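PDB 2GM3: universal stress protein A-like protein from Arabidopsis thaliana, which binds adenosine monophosphate and belongs to the universal stress protein family, its wider cellular role being unknown. Local coordinates for residues A[7-12]-A[126-131]; A[19-24]-A[85-90]; A[47-52]-A[102-107]. All blocks are in the same frame, centred on the assembly; numbering follows the deposited sequence.

Interaction 1 of 3, residues A[7-12]-A[126-131]. With AMP (adenosine monophosphate), chain G.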
loop_
_atom_site.group_PDB
_atom_site.type_symbol
_atom_site.label_atom_id
_atom_site.label_comp_id
_atom_site.label_asym_id
_atom_site.label_seq_id
_atom_site.Cartn_x
_atom_site.Cartn_y
_atom_site.Cartn_z
ATOM N N LYS A 7 6.050 10.675 -4.624
ATOM C CA LYS A 7 7.025 9.700 -5.152
ATOM C C LYS A 7 6.565 8.301 -4.836
ATOM O O LYS A 7 6.487 7.894 -3.687
ATOM C CB LYS A 7 8.454 9.925 -4.625
ATOM C CG LYS A 7 9.036 11.344 -4.849
ATOM C CD LYS A 7 10.260 11.545 -3.955
ATOM C CE LYS A 7 10.294 12.955 -3.336
ATOM N NZ LYS A 7 10.833 12.944 -1.921
ATOM N N VAL A 8 6.260 7.563 -5.881
ATOM C CA VAL A 8 5.799 6.215 -5.763
ATOM C C VAL A 8 6.921 5.272 -6.201
ATOM O O VAL A 8 7.233 5.190 -7.398
ATOM C CB VAL A 8 4.595 6.018 -6.679
ATOM C CG1 VAL A 8 3.965 4.634 -6.460
ATOM C CG2 VAL A 8 3.586 7.125 -6.457
HETATM N N MSE A 9 7.503 4.544 -5.241
HETATM C CA MSE A 9 8.503 3.518 -5.576
HETATM C C MSE A 9 7.805 2.221 -5.944
HETATM O O MSE A 9 6.944 1.765 -5.196
HETATM C CB MSE A 9 9.448 3.268 -4.415
HETATM C CG MSE A 9 10.621 2.374 -4.853
HETATM SE SE MSE A 9 12.056 2.353 -3.581
HETATM C CE MSE A 9 11.958 0.602 -3.203
ATOM N N VAL A 10 8.156 1.651 -7.089
ATOM C CA VAL A 10 7.488 0.438 -7.591
ATOM C C VAL A 10 8.557 -0.606 -7.799
ATOM O O VAL A 10 9.458 -0.399 -8.581
ATOM C CB VAL A 10 6.756 0.686 -8.908
ATOM C CG1 VAL A 10 6.102 -0.585 -9.384
ATOM C CG2 VAL A 10 5.693 1.783 -8.759
ATOM N N ALA A 11 8.466 -1.709 -7.068
ATOM C CA ALA A 11 9.463 -2.737 -7.086
ATOM C C ALA A 11 9.071 -3.702 -8.202
ATOM O O ALA A 11 8.003 -4.323 -8.147
ATOM C CB ALA A 11 9.482 -3.433 -5.736
ATOM N N VAL A 12 9.928 -3.833 -9.213
ATOM C CA VAL A 12 9.601 -4.630 -10.401
ATOM C C VAL A 12 10.601 -5.756 -10.592
ATOM O O VAL A 12 11.814 -5.602 -10.349
ATOM C CB VAL A 12 9.494 -3.764 -11.688
ATOM C CG1 VAL A 12 8.432 -2.639 -11.528
ATOM C CG2 VAL A 12 10.809 -3.160 -12.073
ATOM N N ASP A 126 7.389 8.423 -1.118
ATOM C CA ASP A 126 6.284 8.638 -0.244
ATOM C C ASP A 126 5.654 7.286 0.078
ATOM O O ASP A 126 5.248 7.059 1.208
ATOM C CB ASP A 126 5.304 9.596 -0.869
ATOM C CG ASP A 126 5.885 10.982 -1.035
ATOM O OD1 ASP A 126 6.201 11.645 -0.026
ATOM O OD2 ASP A 126 6.035 11.415 -2.190
ATOM N N PHE A 127 5.586 6.401 -0.917
ATOM C CA PHE A 127 5.235 5.035 -0.682
ATOM C C PHE A 127 5.859 4.025 -1.618
ATOM O O PHE A 127 6.369 4.379 -2.682
ATOM C CB PHE A 127 3.720 4.841 -0.569
ATOM C CG PHE A 127 2.934 5.045 -1.840
ATOM C CD1 PHE A 127 2.361 3.961 -2.477
ATOM C CD2 PHE A 127 2.676 6.325 -2.331
ATOM C CE1 PHE A 127 1.572 4.136 -3.631
ATOM C CE2 PHE A 127 1.915 6.513 -3.458
ATOM C CZ PHE A 127 1.354 5.421 -4.117
ATOM N N LEU A 128 5.774 2.757 -1.212
ATOM C CA LEU A 128 6.295 1.618 -1.962
ATOM C C LEU A 128 5.137 0.772 -2.476
ATOM O O LEU A 128 4.244 0.397 -1.710
ATOM C CB LEU A 128 7.172 0.780 -1.006
ATOM C CG LEU A 128 7.713 -0.575 -1.439
ATOM C CD1 LEU A 128 8.529 -0.421 -2.737
ATOM C CD2 LEU A 128 8.537 -1.206 -0.374
ATOM N N VAL A 129 5.140 0.486 -3.764
ATOM C CA VAL A 129 4.207 -0.467 -4.343
ATOM C C VAL A 129 4.942 -1.779 -4.670
ATOM O O VAL A 129 5.974 -1.775 -5.352
ATOM C CB VAL A 129 3.582 0.074 -5.632
ATOM C CG1 VAL A 129 2.638 -0.937 -6.218
ATOM C CG2 VAL A 129 2.859 1.398 -5.402
ATOM N N VAL A 130 4.412 -2.884 -4.163
ATOM C CA VAL A 130 4.901 -4.187 -4.498
ATOM C C VAL A 130 3.702 -4.988 -4.910
ATOM O O VAL A 130 2.601 -4.811 -4.362
ATOM C CB VAL A 130 5.636 -4.902 -3.286
ATOM C CG1 VAL A 130 6.958 -4.184 -2.964
ATOM C CG2 VAL A 130 4.752 -4.935 -2.043
ATOM N N GLY A 131 3.910 -5.855 -5.890
ATOM C CA GLY A 131 2.960 -6.881 -6.216
ATOM C C GLY A 131 3.070 -7.924 -5.119
ATOM O O GLY A 131 3.922 -7.805 -4.240
HETATM P P AMP G . 6.031 -11.798 -3.266
HETATM O O1P AMP G . 7.348 -12.326 -3.362
HETATM O O2P AMP G . 5.016 -12.513 -4.078
HETATM O O3P AMP G . 5.522 -11.492 -1.941
HETATM O "O5'" AMP G . 6.028 -10.351 -3.933
HETATM C "C5'" AMP G . 6.293 -10.209 -5.311
HETATM C "C4'" AMP G . 6.665 -8.763 -5.506
HETATM O "O4'" AMP G . 7.946 -8.439 -4.865
HETATM C "C3'" AMP G . 6.846 -8.399 -6.952
HETATM O "O3'" AMP G . 5.529 -8.114 -7.507
HETATM C "C2'" AMP G . 7.679 -7.132 -6.830
HETATM O "O2'" AMP G . 6.804 -6.032 -6.579
HETATM C "C1'" AMP G . 8.561 -7.404 -5.617
HETATM N N9 AMP G . 9.806 -8.050 -6.077
HETATM C C8 AMP G . 10.099 -9.370 -6.110
HETATM N N7 AMP G . 11.339 -9.535 -6.604
HETATM C C5 AMP G . 11.848 -8.321 -6.847
HETATM C C6 AMP G . 13.065 -7.835 -7.333
HETATM N N6 AMP G . 14.062 -8.625 -7.690
HETATM N N1 AMP G . 13.219 -6.522 -7.456
HETATM C C2 AMP G . 12.275 -5.659 -7.139
HETATM N N3 AMP G . 11.106 -6.066 -6.667
HETATM C C4 AMP G . 10.870 -7.383 -6.510
#
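Two backbone donors converge on K7 O: D126 N, 2.8 Å from K7 O, sits in the carbonyl plane on a lone pair, while F127 N makes a longer bond. D126 also returns a bond, its OD2 taking K7 N on the anti lone pair, so residue K7 is gripped through both its N-H and its carbonyl. From here the strands run as a parallel ladder, M9 N to F127 O, V129 N to M9 O and A11 N to V129 O.

V8, V10, F127 and V129 share one face. V8 and F127 lie side by side, and V8 CG1 stands over the phenyl face, 4.0 Å from the ring centroid of F127. V8 CG2 touches the rim atom CE2 of F127 at 3.5 Å, and CG1 also meets V129 CG2. F127 reaches this place with CG between the backbone N and the carbonyl carbon (chi1 69°); its ring also meets W33 of the second subunit, planes nearly perpendicular. On the other face selenomethionine M9 and L128 run alongside, M9 CE 3.6 Å from L128 CD1, with I116 of helix 112-123 packed against both.

At the C-terminal end the strands part round the ribose. AMP O2' donates to A11 O at 2.6 Å and accepts from G131 N at 3.0 Å, so one hydroxyl bridges both strands. This nucleotide at the C-terminal ends of adjacent parallel strands is the hallmark of the Rossmann-like alpha/beta fold of universal stress proteins.

Interaction 2 of 3, residues A[19-24]-A[85-90]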
loop_
_atom_site.group_PDB
_atom_site.type_symbol
_atom_site.label_atom_id
_atom_site.label_comp_id
_atom_site.label_asym_id
_atom_site.label_seq_id
_atom_site.Cartn_x
_atom_site.Cartn_y
_atom_site.Cartn_z
ATOM N N ASP A 19 7.996 -15.910 -20.863
ATOM C CA ASP A 19 9.278 -15.690 -21.508
ATOM C C ASP A 19 9.871 -14.287 -21.226
ATOM O O ASP A 19 9.176 -13.308 -20.942
ATOM C CB ASP A 19 9.225 -16.018 -23.005
ATOM C CG ASP A 19 9.663 -17.453 -23.299
ATOM O OD1 ASP A 19 10.185 -18.109 -22.368
ATOM O OD2 ASP A 19 9.499 -17.934 -24.453
ATOM N N TYR A 20 11.185 -14.235 -21.275
ATOM C CA TYR A 20 11.938 -13.034 -21.039
ATOM C C TYR A 20 11.790 -12.131 -22.284
ATOM O O TYR A 20 11.611 -12.634 -23.412
ATOM C CB TYR A 20 13.386 -13.520 -20.696
ATOM C CG TYR A 20 14.550 -13.064 -21.562
ATOM C CD1 TYR A 20 14.740 -13.593 -22.824
ATOM C CD2 TYR A 20 15.496 -12.131 -21.085
ATOM C CE1 TYR A 20 15.804 -13.185 -23.624
ATOM C CE2 TYR A 20 16.580 -11.711 -21.876
ATOM C CZ TYR A 20 16.717 -12.239 -23.145
ATOM O OH TYR A 20 17.781 -11.874 -23.971
ATOM N N PRO A 21 11.871 -10.810 -22.082
ATOM C CA PRO A 21 12.043 -10.112 -20.810
ATOM C C PRO A 21 10.806 -9.550 -20.071
ATOM O O PRO A 21 10.859 -8.450 -19.479
ATOM C CB PRO A 21 13.121 -9.054 -21.151
ATOM C CG PRO A 21 13.280 -9.126 -22.725
ATOM C CD PRO A 21 12.079 -9.897 -23.209
ATOM N N ASN A 22 9.740 -10.347 -20.050
ATOM C CA ASN A 22 8.499 -9.952 -19.408
ATOM C C ASN A 22 8.626 -9.683 -17.931
ATOM O O ASN A 22 9.335 -10.426 -17.229
ATOM C CB ASN A 22 7.477 -11.021 -19.659
ATOM C CG ASN A 22 7.245 -11.183 -21.091
ATOM O OD1 ASN A 22 7.088 -10.196 -21.789
ATOM N ND2 ASN A 22 7.298 -12.405 -21.575
ATOM N N PRO A 23 7.938 -8.623 -17.444
ATOM C CA PRO A 23 7.795 -8.403 -15.985
ATOM C C PRO A 23 6.984 -9.523 -15.358
ATOM O O PRO A 23 6.210 -10.181 -16.041
ATOM C CB PRO A 23 6.971 -7.127 -15.912
ATOM C CG PRO A 23 6.185 -7.118 -17.274
ATOM C CD PRO A 23 7.229 -7.603 -18.237
ATOM N N SER A 24 7.154 -9.744 -14.065
ATOM C CA SER A 24 6.302 -10.700 -13.350
ATOM C C SER A 24 4.850 -10.229 -13.444
ATOM O O SER A 24 4.587 -9.019 -13.481
ATOM C CB SER A 24 6.753 -10.823 -11.895
ATOM O OG SER A 24 6.393 -9.701 -11.112
ATOM N N GLY A 85 17.460 -7.287 -16.256
ATOM C CA GLY A 85 17.159 -6.098 -15.492
ATOM C C GLY A 85 16.789 -4.864 -16.318
ATOM O O GLY A 85 15.740 -4.227 -16.065
ATOM N N LEU A 86 17.653 -4.505 -17.264
ATOM C CA LEU A 86 17.477 -3.282 -18.029
ATOM C C LEU A 86 16.204 -3.353 -18.893
ATOM O O LEU A 86 15.439 -2.405 -18.944
ATOM C CB LEU A 86 18.745 -2.971 -18.885
ATOM C CG LEU A 86 20.035 -2.670 -18.114
ATOM C CD1 LEU A 86 21.259 -2.558 -19.008
ATOM C CD2 LEU A 86 19.901 -1.393 -17.298
ATOM N N HIS A 87 15.991 -4.490 -19.551
ATOM C CA HIS A 87 14.817 -4.705 -20.417
ATOM C C HIS A 87 13.533 -4.521 -19.608
ATOM O O HIS A 87 12.528 -4.008 -20.066
ATOM C CB HIS A 87 14.790 -6.144 -20.945
ATOM C CG HIS A 87 15.585 -6.369 -22.193
ATOM N ND1 HIS A 87 15.498 -5.548 -23.297
ATOM C CD2 HIS A 87 16.450 -7.357 -22.529
ATOM C CE1 HIS A 87 16.291 -6.009 -24.253
ATOM N NE2 HIS A 87 16.868 -7.114 -23.817
ATOM N N LEU A 88 13.604 -4.972 -18.375
ATOM C CA LEU A 88 12.535 -4.842 -17.449
ATOM C C LEU A 88 12.209 -3.364 -17.165
ATOM O O LEU A 88 11.044 -2.940 -17.258
ATOM C CB LEU A 88 12.955 -5.545 -16.171
ATOM C CG LEU A 88 11.935 -6.037 -15.177
ATOM C CD1 LEU A 88 10.843 -6.806 -15.917
ATOM C CD2 LEU A 88 12.685 -6.950 -14.254
ATOM N N LEU A 89 13.233 -2.602 -16.796
ATOM C CA LEU A 89 13.130 -1.166 -16.575
ATOM C C LEU A 89 12.581 -0.428 -17.778
ATOM O O LEU A 89 11.739 0.442 -17.644
ATOM C CB LEU A 89 14.516 -0.612 -16.297
ATOM C CG LEU A 89 14.813 -0.384 -14.824
ATOM C CD1 LEU A 89 14.171 -1.376 -13.887
ATOM C CD2 LEU A 89 16.321 -0.303 -14.693
ATOM N N GLU A 90 13.086 -0.774 -18.957
ATOM C CA GLU A 90 12.653 -0.163 -20.187
ATOM C C GLU A 90 11.158 -0.396 -20.477
ATOM O O GLU A 90 10.473 0.503 -20.996
ATOM C CB GLU A 90 13.518 -0.660 -21.345
ATOM C CG GLU A 90 13.259 0.061 -22.632
ATOM C CD GLU A 90 14.167 -0.371 -23.762
ATOM O OE1 GLU A 90 14.883 -1.389 -23.650
ATOM O OE2 GLU A 90 14.163 0.322 -24.794
#
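P21 lays its ring against H87, and P23 meets L88 two residues further on, where the loop between strand 6-11 and helix 25-39 of this Rossmann-like alpha/beta fold leans on helix 81-99. The two segments share no hydrogen bond, and what joins them is apolar contact and one CH-pi interaction.

The CH-pi contact belongs to P21 and H87. P21 CG stands over one face of the imidazole, 3.9 Å from the centroid of the H87 ring and 29° off its normal, nearest to H87 CG and CD2. P21 CB meanwhile abuts H87 CB at 3.4 Å, so the proline touches both the root of the histidine and its ring. The peptide bond before P21 is cis, and P21 CG also lies above one face of the Y20 ring, toward its rim. The pyrrolidine thus has an aromatic neighbour in each segment. Y20 adds a looser approach of its own ring to H87, while its hydroxyl is hydrogen-bonded to R78 O.

The remaining van der Waals contact is carried by one methyl, L88 CD1. L88 CG stands anti to the backbone N (chi1 -158°), and from it CD1 reaches the loop backbone, approaching P21 O and N22 O as well as P23. P23 also packs on F91 and F92 of the same helix.

Polar capping completes the loop. S24 is the N-cap of helix 25-39, and its OG bonds to C27 N and to N13 OD1; S24 also touches AMP, so the loop leads into the nucleotide site. At the helix itself, L88 CD1 comes within 3.4 Å of P23 CA, closer than its 3.9 Å approach to P23 CB.

Interaction 3 of 3, residues A[47-52]-A[102-107]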
loop_
_atom_site.group_PDB
_atom_site.type_symbol
_atom_site.label_atom_id
_atom_site.label_comp_id
_atom_site.label_asym_id
_atom_site.label_seq_id
_atom_site.Cartn_x
_atom_site.Cartn_y
_atom_site.Cartn_z
ATOM N N LYS A 47 5.248 10.835 -9.272
ATOM C CA LYS A 47 6.484 10.449 -9.928
ATOM C C LYS A 47 6.786 8.983 -9.581
ATOM O O LYS A 47 6.772 8.596 -8.425
ATOM C CB LYS A 47 7.617 11.375 -9.460
ATOM C CG LYS A 47 8.963 11.035 -10.057
ATOM C CD LYS A 47 10.009 12.090 -9.801
ATOM C CE LYS A 47 11.328 11.654 -10.424
ATOM N NZ LYS A 47 12.180 12.835 -10.820
ATOM N N ILE A 48 7.042 8.168 -10.585
ATOM C CA ILE A 48 7.238 6.760 -10.360
ATOM C C ILE A 48 8.735 6.456 -10.278
ATOM O O ILE A 48 9.520 6.866 -11.150
ATOM C CB ILE A 48 6.600 5.968 -11.463
ATOM C CG1 ILE A 48 5.132 6.397 -11.619
ATOM C CG2 ILE A 48 6.754 4.480 -11.219
ATOM C CD1 ILE A 48 4.201 6.263 -10.376
ATOM N N LEU A 49 9.134 5.775 -9.208
ATOM C CA LEU A 49 10.526 5.381 -9.033
ATOM C C LEU A 49 10.575 3.849 -9.189
ATOM O O LEU A 49 10.066 3.136 -8.363
ATOM C CB LEU A 49 11.063 5.849 -7.669
ATOM C CG LEU A 49 10.893 7.328 -7.390
ATOM C CD1 LEU A 49 11.167 7.613 -5.957
ATOM C CD2 LEU A 49 11.824 8.165 -8.252
ATOM N N LEU A 50 11.135 3.377 -10.294
ATOM C CA LEU A 50 11.118 1.968 -10.615
ATOM C C LEU A 50 12.401 1.324 -10.172
ATOM O O LEU A 50 13.468 1.685 -10.647
ATOM C CB LEU A 50 10.951 1.778 -12.104
ATOM C CG LEU A 50 9.651 2.247 -12.742
ATOM C CD1 LEU A 50 9.893 2.535 -14.169
ATOM C CD2 LEU A 50 8.536 1.111 -12.563
ATOM N N LEU A 51 12.305 0.391 -9.232
ATOM C CA LEU A 51 13.478 -0.298 -8.769
ATOM C C LEU A 51 13.420 -1.797 -9.095
ATOM O O LEU A 51 12.438 -2.485 -8.761
ATOM C CB LEU A 51 13.662 -0.067 -7.289
ATOM C CG LEU A 51 14.635 -1.012 -6.590
ATOM C CD1 LEU A 51 16.093 -0.703 -6.885
ATOM C CD2 LEU A 51 14.373 -0.935 -5.090
ATOM N N HIS A 52 14.492 -2.286 -9.726
ATOM C CA HIS A 52 14.691 -3.715 -9.911
ATOM C C HIS A 52 15.854 -4.165 -9.091
ATOM O O HIS A 52 16.941 -3.588 -9.157
ATOM C CB HIS A 52 14.970 -4.060 -11.372
ATOM C CG HIS A 52 15.291 -5.500 -11.578
ATOM N ND1 HIS A 52 14.358 -6.500 -11.404
ATOM C CD2 HIS A 52 16.446 -6.118 -11.929
ATOM C CE1 HIS A 52 14.917 -7.673 -11.654
ATOM N NE2 HIS A 52 16.176 -7.467 -11.997
ATOM N N GLY A 102 6.189 11.219 -15.058
ATOM C CA GLY A 102 7.626 11.249 -14.805
ATOM C C GLY A 102 8.036 9.960 -14.077
ATOM O O GLY A 102 7.290 9.428 -13.226
ATOM N N CYS A 103 9.212 9.449 -14.428
ATOM C CA CYS A 103 9.752 8.285 -13.770
ATOM C C CYS A 103 11.266 8.295 -13.695
ATOM O O CYS A 103 11.943 8.986 -14.452
ATOM C CB CYS A 103 9.281 6.994 -14.465
ATOM S SG CYS A 103 9.819 6.814 -16.144
ATOM N N GLU A 104 11.776 7.515 -12.763
ATOM C CA GLU A 104 13.179 7.210 -12.652
ATOM C C GLU A 104 13.291 5.729 -12.445
ATOM O O GLU A 104 12.561 5.155 -11.647
ATOM C CB GLU A 104 13.771 7.923 -11.457
ATOM C CG GLU A 104 13.878 9.397 -11.687
ATOM C CD GLU A 104 14.860 10.076 -10.741
ATOM O OE1 GLU A 104 15.003 9.654 -9.569
ATOM O OE2 GLU A 104 15.491 11.043 -11.185
ATOM N N ALA A 105 14.208 5.091 -13.148
ATOM C CA ALA A 105 14.323 3.646 -13.021
ATOM C C ALA A 105 15.773 3.272 -12.875
ATOM O O ALA A 105 16.627 3.805 -13.571
ATOM C CB ALA A 105 13.710 2.953 -14.227
ATOM N N TRP A 106 16.048 2.354 -11.952
ATOM C CA TRP A 106 17.415 1.886 -11.777
ATOM C C TRP A 106 17.454 0.497 -11.173
ATOM O O TRP A 106 16.419 -0.059 -10.732
ATOM C CB TRP A 106 18.206 2.862 -10.933
ATOM C CG TRP A 106 17.797 2.846 -9.540
ATOM C CD1 TRP A 106 18.410 2.198 -8.526
ATOM C CD2 TRP A 106 16.653 3.491 -8.979
ATOM N NE1 TRP A 106 17.724 2.382 -7.374
ATOM C CE2 TRP A 106 16.645 3.187 -7.612
ATOM C CE3 TRP A 106 15.644 4.312 -9.500
ATOM C CZ2 TRP A 106 15.658 3.678 -6.726
ATOM C CZ3 TRP A 106 14.669 4.812 -8.623
ATOM C CH2 TRP A 106 14.678 4.477 -7.252
ATOM N N ILE A 107 18.670 -0.041 -11.147
ATOM C CA ILE A 107 18.929 -1.377 -10.675
ATOM C C ILE A 107 19.875 -1.308 -9.492
ATOM O O ILE A 107 20.822 -0.531 -9.501
ATOM C CB ILE A 107 19.548 -2.206 -11.812
ATOM C CG1 ILE A 107 18.493 -2.380 -12.921
ATOM C CG2 ILE A 107 20.056 -3.558 -11.268
ATOM C CD1 ILE A 107 18.945 -3.039 -14.217
#
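W106 packs its indole against L49, L50 and L51, joining two parallel neighbours of the Rossmann-like sheet, edge strand 102-109 and strand 46-54. W106 CG sits between the backbone N and the carbonyl carbon (chi1 71°). L50 O stands 3.6 Å above the plane on one face of the W106 ring, toward the rim, while L49 CB comes to the edge, near CZ3 and CH2. The L51 side chain crosses the indole at a slant, its CD1 3.5 Å from W106 NE1. That nitrogen is hydrogen-bonded to E119 OE2 on helix 112-123, whose V123 also packs on the indole. An alanine here would probably leave E119 without this partner and open a gap beside L49 and L51.

Farther back on the same face, L49 and E104 lie side by side, L49 CD2 3.7 Å from E104 OE1. The extended K47 chain crosses E104, CE resting on its CG at 3.6 Å, and K47 NZ forms a long salt bridge of 3.8 Å with E104 OE2.

The opposite face carries I48, L50 and H52 against C103, A105 and I107. L50 CB meets A105 CB at 3.7 Å, with F92 and V93 of helix 81-99 covering this pair. H52 presents the edge of its imidazole to I107 CG1, and H52 ND1 is hydrogen-bonded to V12 O, which ties H52 to an AMP-binding residue.

Between the two faces the backbones are joined by I48 N to G102 O, E104 N to I48 O, L50 N to E104 O, W106 N to L50 O and H52 N to W106 O. Of these five bonds the shortest is L50 N to E104 O, 2.7 Å.

How the interactions relate
Interactions 1 and 3 are neighbouring pairs in one parallel sheet, their centres about 9 Å apart. Strands 6-11 and 46-54 join them: V8 O lies 2.7 Å from L49 N and V10 N 2.7 Å from L49 O, both probable hydrogen bonds, while M9 CE packs on L51 CD2. Interaction 2 sits on the sheet face that carries L50 and H52, its centre about 14 Å from that of interaction 3, and L88 CD2 comes 3.3 Å from H52 ND1. It lies about 17 Å from interaction 1, yet L89 CD1 still touches V12 CG2. The three converge on AMP, which A11, G131, S24 and L51 all border.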